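Local atomic coordinates of malate oxidoreductase (Thermotoga maritima, PDB entry 1VL6), a protein that probably catalyses the NAD-dependent oxidative decarboxylation of malate to pyruvate and carbon dioxide. Residues 67-79 with 108-120. Sequence-based numbering, arbitrary orientation. Where two conformers were deposited one is given.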
ATOM      1  N   SER A  67       5.587  14.688   5.022  1.00 63.80           N
ATOM      2  CA  SER A  67       6.394  13.527   4.765  1.00 63.83           C
ATOM      3  C   SER A  67       7.858  13.859   4.569  1.00 63.90           C
ATOM      4  O   SER A  67       8.667  12.957   4.325  1.00 63.85           O
ATOM      5  CB  SER A  67       5.901  12.863   3.490  1.00 64.08           C
ATOM      6  OG  SER A  67       4.525  12.541   3.579  1.00 71.25           O
ATOM      7  N   ARG A  68       8.218  15.135   4.656  1.00 62.61           N
ATOM      8  CA  ARG A  68       9.579  15.563   4.353  1.00 62.50           C
ATOM      9  C   ARG A  68      10.640  14.792   5.137  1.00 62.79           C
ATOM     10  O   ARG A  68      11.748  14.624   4.656  1.00 63.57           O
ATOM     11  CB  ARG A  68       9.716  17.051   4.632  1.00 60.80           C
ATOM     12  CG  ARG A  68      11.017  17.625   4.228  1.00 63.50           C
ATOM     13  CD  ARG A  68      10.905  19.016   3.724  1.00 68.11           C
ATOM     14  NE  ARG A  68      12.192  19.605   3.399  1.00 59.48           N
ATOM     15  CZ  ARG A  68      12.893  20.371   4.201  1.00 64.12           C
ATOM     16  NH1 ARG A  68      12.449  20.666   5.412  1.00 64.60           N
ATOM     17  NH2 ARG A  68      14.056  20.861   3.781  1.00 65.72           N
ATOM     18  N   TRP A  69      10.284  14.327   6.331  1.00 61.48           N
ATOM     19  CA  TRP A  69      11.195  13.601   7.213  1.00 62.52           C
ATOM     20  C   TRP A  69      11.697  12.299   6.602  1.00 62.46           C
ATOM     21  O   TRP A  69      12.680  11.708   7.067  1.00 62.34           O
ATOM     22  CB  TRP A  69      10.527  13.305   8.565  1.00 60.01           C
ATOM     23  CG  TRP A  69       9.441  12.327   8.453  1.00 63.70           C
ATOM     24  CD1 TRP A  69       8.150  12.586   8.106  1.00 64.80           C
ATOM     25  CD2 TRP A  69       9.526  10.901   8.658  1.00 62.59           C
ATOM     26  NE1 TRP A  69       7.435  11.415   8.065  1.00 70.22           N
ATOM     27  CE2 TRP A  69       8.252  10.369   8.409  1.00 65.98           C
ATOM     28  CE3 TRP A  69      10.561  10.024   9.006  1.00 66.83           C
ATOM     29  CZ2 TRP A  69       7.984   9.010   8.482  1.00 64.17           C
ATOM     30  CZ3 TRP A  69      10.299   8.691   9.098  1.00 64.38           C
ATOM     31  CH2 TRP A  69       9.018   8.189   8.837  1.00 68.25           C
ATOM     32  N   ASN A  70      11.013  11.853   5.558  1.00 61.72           N
ATOM     33  CA  ASN A  70      11.286  10.563   4.974  1.00 61.18           C
ATOM     34  C   ASN A  70      11.203  10.559   3.456  1.00 61.04           C
ATOM     35  O   ASN A  70      11.029   9.495   2.879  1.00 63.58           O
ATOM     36  CB  ASN A  70      10.312   9.563   5.593  1.00 60.02           C
ATOM     37  CG  ASN A  70      10.635   8.133   5.249  1.00 67.21           C
ATOM     38  OD1 ASN A  70      11.746   7.652   5.461  1.00 65.34           O
ATOM     39  ND2 ASN A  70       9.652   7.444   4.691  1.00 72.53           N
ATOM     40  N   THR A  71      11.328  11.709   2.795  1.00 62.40           N
ATOM     41  CA  THR A  71      11.341  11.718   1.319  1.00 66.09           C
ATOM     42  C   THR A  71      12.678  12.120   0.762  1.00 64.68           C
ATOM     43  O   THR A  71      13.385  12.924   1.318  1.00 67.69           O
ATOM     44  CB  THR A  71      10.244  12.610   0.700  1.00 67.87           C
ATOM     45  OG1 THR A  71      10.455  13.984   1.034  1.00 75.89           O
ATOM     46  CG2 THR A  71       8.888  12.285   1.286  1.00 67.51           C
ATOM     47  N   VAL A  72      13.035  11.533  -0.349  1.00 63.87           N
ATOM     48  CA  VAL A  72      14.351  11.708  -0.928  1.00 64.03           C
ATOM     49  C   VAL A  72      14.160  11.879  -2.455  1.00 65.12           C
ATOM     50  O   VAL A  72      13.363  11.171  -3.073  1.00 64.52           O
ATOM     51  CB  VAL A  72      15.248  10.511  -0.526  1.00 66.18           C
ATOM     52  CG1 VAL A  72      16.441  10.288  -1.506  1.00 69.43           C
ATOM     53  CG2 VAL A  72      15.719  10.700   0.918  1.00 64.99           C
ATOM     54  N   ALA A  73      14.840  12.871  -3.041  1.00 64.99           N
ATOM     55  CA  ALA A  73      14.808  13.039  -4.478  1.00 64.77           C
ATOM     56  C   ALA A  73      15.949  12.247  -5.071  1.00 63.54           C
ATOM     57  O   ALA A  73      17.054  12.329  -4.588  1.00 64.64           O
ATOM     58  CB  ALA A  73      14.946  14.485  -4.824  1.00 68.51           C
ATOM     59  N   VAL A  74      15.669  11.440  -6.083  1.00 62.22           N
ATOM     60  CA  VAL A  74      16.711  10.725  -6.802  1.00 61.83           C
ATOM     61  C   VAL A  74      16.916  11.525  -8.078  1.00 61.61           C
ATOM     62  O   VAL A  74      16.089  11.514  -8.978  1.00 60.61           O
ATOM     63  CB  VAL A  74      16.313   9.279  -7.125  1.00 62.59           C
ATOM     64  CG1 VAL A  74      17.431   8.564  -7.886  1.00 63.70           C
ATOM     65  CG2 VAL A  74      15.966   8.529  -5.853  1.00 62.37           C
ATOM     66  N   VAL A  75      18.038  12.232  -8.135  1.00 62.25           N
ATOM     67  CA  VAL A  75      18.246  13.274  -9.146  1.00 61.86           C
ATOM     68  C   VAL A  75      19.269  12.838 -10.195  1.00 61.78           C
ATOM     69  O   VAL A  75      20.400  12.543  -9.861  1.00 61.74           O
ATOM     70  CB  VAL A  75      18.709  14.576  -8.467  1.00 62.20           C
ATOM     71  CG1 VAL A  75      19.031  15.665  -9.492  1.00 63.40           C
ATOM     72  CG2 VAL A  75      17.633  15.053  -7.471  1.00 64.38           C
ATOM     73  N   SER A  76      18.873  12.806 -11.459  1.00 61.00           N
ATOM     74  CA  SER A  76      19.854  12.554 -12.523  1.00 62.83           C
ATOM     75  C   SER A  76      19.520  13.356 -13.746  1.00 62.48           C
ATOM     76  O   SER A  76      18.363  13.713 -13.937  1.00 63.10           O
ATOM     77  CB  SER A  76      19.894  11.086 -12.948  1.00 64.70           C
ATOM     78  OG  SER A  76      21.048  10.866 -13.763  1.00 67.48           O
ATOM     79  N   ASP A  77      20.533  13.645 -14.561  1.00 61.87           N
ATOM     80  CA  ASP A  77      20.317  14.175 -15.917  1.00 60.72           C
ATOM     81  C   ASP A  77      20.605  13.114 -16.917  1.00 62.16           C
ATOM     82  O   ASP A  77      20.472  13.327 -18.105  1.00 65.01           O
ATOM     83  CB  ASP A  77      21.206  15.353 -16.206  1.00 60.18           C
ATOM     84  CG  ASP A  77      22.677  14.982 -16.331  1.00 61.41           C
ATOM     85  OD1 ASP A  77      23.167  14.103 -15.582  1.00 63.13           O
ATOM     86  OD2 ASP A  77      23.432  15.601 -17.115  1.00 61.93           O
ATOM     87  N   GLY A  78      20.961  11.933 -16.433  1.00 64.12           N
ATOM     88  CA  GLY A  78      21.235  10.780 -17.296  1.00 64.57           C
ATOM     89  C   GLY A  78      22.533  10.882 -18.073  1.00 62.62           C
ATOM     90  O   GLY A  78      22.673  10.309 -19.143  1.00 62.78           O
ATOM     91  N   SER A  79      23.475  11.631 -17.537  1.00 61.46           N
ATOM     92  CA  SER A  79      24.750  11.807 -18.208  1.00 61.41           C
ATOM     93  C   SER A  79      25.662  10.605 -17.999  1.00 60.39           C
ATOM     94  O   SER A  79      26.660  10.473 -18.625  1.00 61.79           O
ATOM     95  CB  SER A  79      25.415  13.132 -17.769  1.00 59.78           C
ATOM     96  OG  SER A  79      25.593  13.269 -16.362  1.00 62.88           O
ATOM     97  N   ASP A 108      12.831   1.891   3.732  1.00 63.20           N
ATOM     98  CA  ASP A 108      11.463   2.387   3.900  1.00 63.61           C
ATOM     99  C   ASP A 108      11.403   3.877   3.621  1.00 63.02           C
ATOM    100  O   ASP A 108      10.559   4.609   4.143  1.00 62.11           O
ATOM    101  CB  ASP A 108      10.865   1.972   5.248  1.00 59.45           C
ATOM    102  CG  ASP A 108       9.340   2.164   5.305  1.00 75.12           C
ATOM    103  OD1 ASP A 108       8.679   2.149   4.243  1.00 91.96           O
ATOM    104  OD2 ASP A 108       8.695   2.365   6.362  1.00 84.54           O
ATOM    105  N   ILE A 109      12.295   4.324   2.753  1.00 63.78           N
ATOM    106  CA  ILE A 109      12.353   5.744   2.387  1.00 64.65           C
ATOM    107  C   ILE A 109      11.473   5.962   1.186  1.00 65.43           C
ATOM    108  O   ILE A 109      11.486   5.159   0.250  1.00 66.78           O
ATOM    109  CB  ILE A 109      13.785   6.152   2.072  1.00 65.61           C
ATOM    110  CG1 ILE A 109      14.552   6.297   3.371  1.00 66.62           C
ATOM    111  CG2 ILE A 109      13.838   7.435   1.278  1.00 69.58           C
ATOM    112  CD1 ILE A 109      15.987   6.638   3.125  1.00 77.11           C
ATOM    113  N   ASP A 110      10.703   7.044   1.223  1.00 65.55           N
ATOM    114  CA  ASP A 110       9.857   7.403   0.120  1.00 65.46           C
ATOM    115  C   ASP A 110      10.702   8.203  -0.862  1.00 66.01           C
ATOM    116  O   ASP A 110      10.933   9.394  -0.693  1.00 69.31           O
ATOM    117  CB  ASP A 110       8.684   8.222   0.638  1.00 65.41           C
ATOM    118  CG  ASP A 110       7.692   7.401   1.419  1.00 66.51           C
ATOM    119  OD1 ASP A 110       7.562   6.169   1.226  1.00 74.45           O
ATOM    120  OD2 ASP A 110       6.960   7.925   2.250  1.00 76.84           O
ATOM    121  N   ALA A 111      11.189   7.558  -1.894  1.00 65.94           N
ATOM    122  CA  ALA A 111      12.060   8.222  -2.830  1.00 65.37           C
ATOM    123  C   ALA A 111      11.324   8.520  -4.144  1.00 66.77           C
ATOM    124  O   ALA A 111      10.536   7.727  -4.590  1.00 67.38           O
ATOM    125  CB  ALA A 111      13.282   7.347  -3.064  1.00 67.97           C
ATOM    126  N   PHE A 112      11.590   9.690  -4.728  0.60 69.66           N
ATOM    127  CA  PHE A 112      10.935  10.155  -5.968  0.60 70.58           C
ATOM    128  C   PHE A 112      12.027  10.415  -7.026  0.60 68.97           C
ATOM    129  O   PHE A 112      13.055  10.999  -6.718  0.60 69.91           O
ATOM    130  CB  PHE A 112      10.076  11.425  -5.709  0.60 72.01           C
ATOM    131  CG  PHE A 112       9.011  11.219  -4.658  0.60 72.38           C
ATOM    132  CD1 PHE A 112       9.329  11.294  -3.304  0.60 73.91           C
ATOM    133  CD2 PHE A 112       7.709  10.881  -5.023  0.60 78.58           C
ATOM    134  CE1 PHE A 112       8.370  11.043  -2.324  0.60 74.19           C
ATOM    135  CE2 PHE A 112       6.734  10.640  -4.051  0.60 74.52           C
ATOM    136  CZ  PHE A 112       7.069  10.725  -2.697  0.60 77.11           C
ATOM    137  N   PRO A 113      11.842   9.919  -8.246  1.00 66.04           N
ATOM    138  CA  PRO A 113      12.771  10.215  -9.309  1.00 64.12           C
ATOM    139  C   PRO A 113      12.584  11.591  -9.861  1.00 63.61           C
ATOM    140  O   PRO A 113      11.466  11.952 -10.218  1.00 65.15           O
ATOM    141  CB  PRO A 113      12.424   9.211 -10.400  1.00 62.55           C
ATOM    142  CG  PRO A 113      11.445   8.309  -9.812  1.00 66.06           C
ATOM    143  CD  PRO A 113      10.811   8.954  -8.672  1.00 62.76           C
ATOM    144  N   ILE A 114      13.691  12.332  -9.928  1.00 63.66           N
ATOM    145  CA  ILE A 114      13.741  13.607 -10.535  1.00 63.24           C
ATOM    146  C   ILE A 114      14.822  13.630 -11.596  1.00 62.87           C
ATOM    147  O   ILE A 114      16.003  13.838 -11.308  1.00 64.71           O
ATOM    148  CB  ILE A 114      13.937  14.634  -9.469  1.00 64.33           C
ATOM    149  CG1 ILE A 114      12.599  14.832  -8.762  1.00 70.28           C
ATOM    150  CG2 ILE A 114      14.351  15.984 -10.080  1.00 62.84           C
ATOM    151  CD1 ILE A 114      12.756  15.433  -7.433  1.00 81.16           C
ATOM    152  N   CYS A 115      14.381  13.375 -12.819  1.00 61.38           N
ATOM    153  CA  CYS A 115      15.209  13.249 -13.970  1.00 59.80           C
ATOM    154  C   CYS A 115      15.064  14.522 -14.796  1.00 62.09           C
ATOM    155  O   CYS A 115      13.973  14.840 -15.337  1.00 63.73           O
ATOM    156  CB  CYS A 115      14.743  12.042 -14.784  1.00 59.67           C
ATOM    157  SG  CYS A 115      15.234  10.408 -14.133  1.00 63.06           S
ATOM    158  N   LEU A 116      16.178  15.233 -14.932  1.00 62.78           N
ATOM    159  CA  LEU A 116      16.197  16.590 -15.445  1.00 61.72           C
ATOM    160  C   LEU A 116      16.627  16.634 -16.886  1.00 62.28           C
ATOM    161  O   LEU A 116      17.583  15.950 -17.258  1.00 65.10           O
ATOM    162  CB  LEU A 116      17.192  17.414 -14.646  1.00 61.10           C
ATOM    163  CG  LEU A 116      16.854  17.367 -13.162  1.00 61.03           C
ATOM    164  CD1 LEU A 116      18.001  18.002 -12.356  1.00 61.34           C
ATOM    165  CD2 LEU A 116      15.497  18.039 -12.901  1.00 61.33           C
ATOM    166  N   SER A 117      15.964  17.461 -17.689  1.00 61.72           N
ATOM    167  CA  SER A 117      16.428  17.686 -19.059  1.00 63.44           C
ATOM    168  C   SER A 117      17.420  18.837 -19.147  1.00 63.77           C
ATOM    169  O   SER A 117      17.435  19.535 -20.122  1.00 65.77           O
ATOM    170  CB  SER A 117      15.270  17.929 -20.031  1.00 60.88           C
ATOM    171  OG  SER A 117      14.366  18.897 -19.511  1.00 64.77           O
ATOM    172  N   GLU A 118      18.259  19.023 -18.140  1.00 63.91           N
ATOM    173  CA  GLU A 118      19.236  20.088 -18.152  1.00 63.36           C
ATOM    174  C   GLU A 118      20.518  19.465 -17.709  1.00 63.41           C
ATOM    175  O   GLU A 118      20.541  18.703 -16.751  1.00 63.88           O
ATOM    176  CB  GLU A 118      18.825  21.224 -17.201  1.00 64.76           C
ATOM    177  CG  GLU A 118      19.890  22.309 -16.977  1.00 65.36           C
ATOM    178  CD  GLU A 118      20.259  23.029 -18.251  1.00 65.04           C
ATOM    179  OE1 GLU A 118      19.400  23.774 -18.764  1.00 74.30           O
ATOM    180  OE2 GLU A 118      21.398  22.832 -18.754  1.00 70.85           O
ATOM    181  N   SER A 119      21.594  19.772 -18.400  1.00 63.87           N
ATOM    182  CA  SER A 119      22.822  19.127 -18.078  1.00 65.43           C
ATOM    183  C   SER A 119      24.042  20.056 -17.843  1.00 64.68           C
ATOM    184  O   SER A 119      25.096  19.559 -17.420  1.00 62.77           O
ATOM    185  CB  SER A 119      23.067  18.043 -19.116  1.00 64.43           C
ATOM    186  OG  SER A 119      23.499  18.653 -20.302  1.00 74.06           O
ATOM    187  N   GLU A 120      23.903  21.378 -18.037  1.00 65.36           N
ATOM    188  CA  GLU A 120      24.961  22.316 -17.592  1.00 66.19           C
ATOM    189  C   GLU A 120      25.032  22.268 -16.076  1.00 65.17           C
ATOM    190  O   GLU A 120      24.000  22.278 -15.408  1.00 64.39           O
ATOM    191  CB  GLU A 120      24.687  23.743 -18.013  1.00 68.55           C
ATOM    192  CG  GLU A 120      25.208  24.078 -19.393  1.00 80.01           C
ATOM    193  CD  GLU A 120      24.440  25.235 -19.998  1.00 88.58           C
ATOM    194  OE1 GLU A 120      24.780  26.394 -19.694  1.00 94.62           O
ATOM    195  OE2 GLU A 120      23.472  24.978 -20.747  1.00 97.10           O
TER
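N70 turns its amide across to the backbone of D108, just after helix 89-107: ND2 gives a nearly straight bond (165°) to D108 O at 3.0 Å, lying in the amide plane of N70 and in the carbonyl plane of D108. With CG anti to the backbone N (chi1 -170°), the amide reaches across, and ND2 is also bonded to E33 OE1 of another subunit. One residue on, the methyl CG2 of T71 comes to the edge of the F112 ring in the conformer given, 3.9 Å from CE1 and near the ring plane. A73 CB and I114 CD1 follow on that same face, 3.5 Å apart, and beyond them V75 CG1 meets L116 CD1 at 3.8 Å. Strands 71-76 and 110-115 run parallel, in register T71 with D110 to S76 with C115. Joined through helix 89-107, they form a beta-alpha-beta unit of the malic enzyme N-terminal domain, with 110-115 at the edge of the chain's four-stranded parallel sheet and 71-76 next to it. Between them the backbone bonds zigzag from D110 N to N70 O as far as L116 N to S76 O. The other face carries V74, whose CG2 lies 4.0 Å from A111 CB, and M96 of helix 89-107 packs on V74, P113 and C115. Toward the start of that face, the CG2 methyls of V72 and I109 touch at 3.8 Å. Past the strands, D77 sets CB 3.5 Å from E118 O and OD2 against S119 CB, while K147 pairs with D77 OD2 and also bonds S119 O, so one lysine joins the loops that follow the two strands.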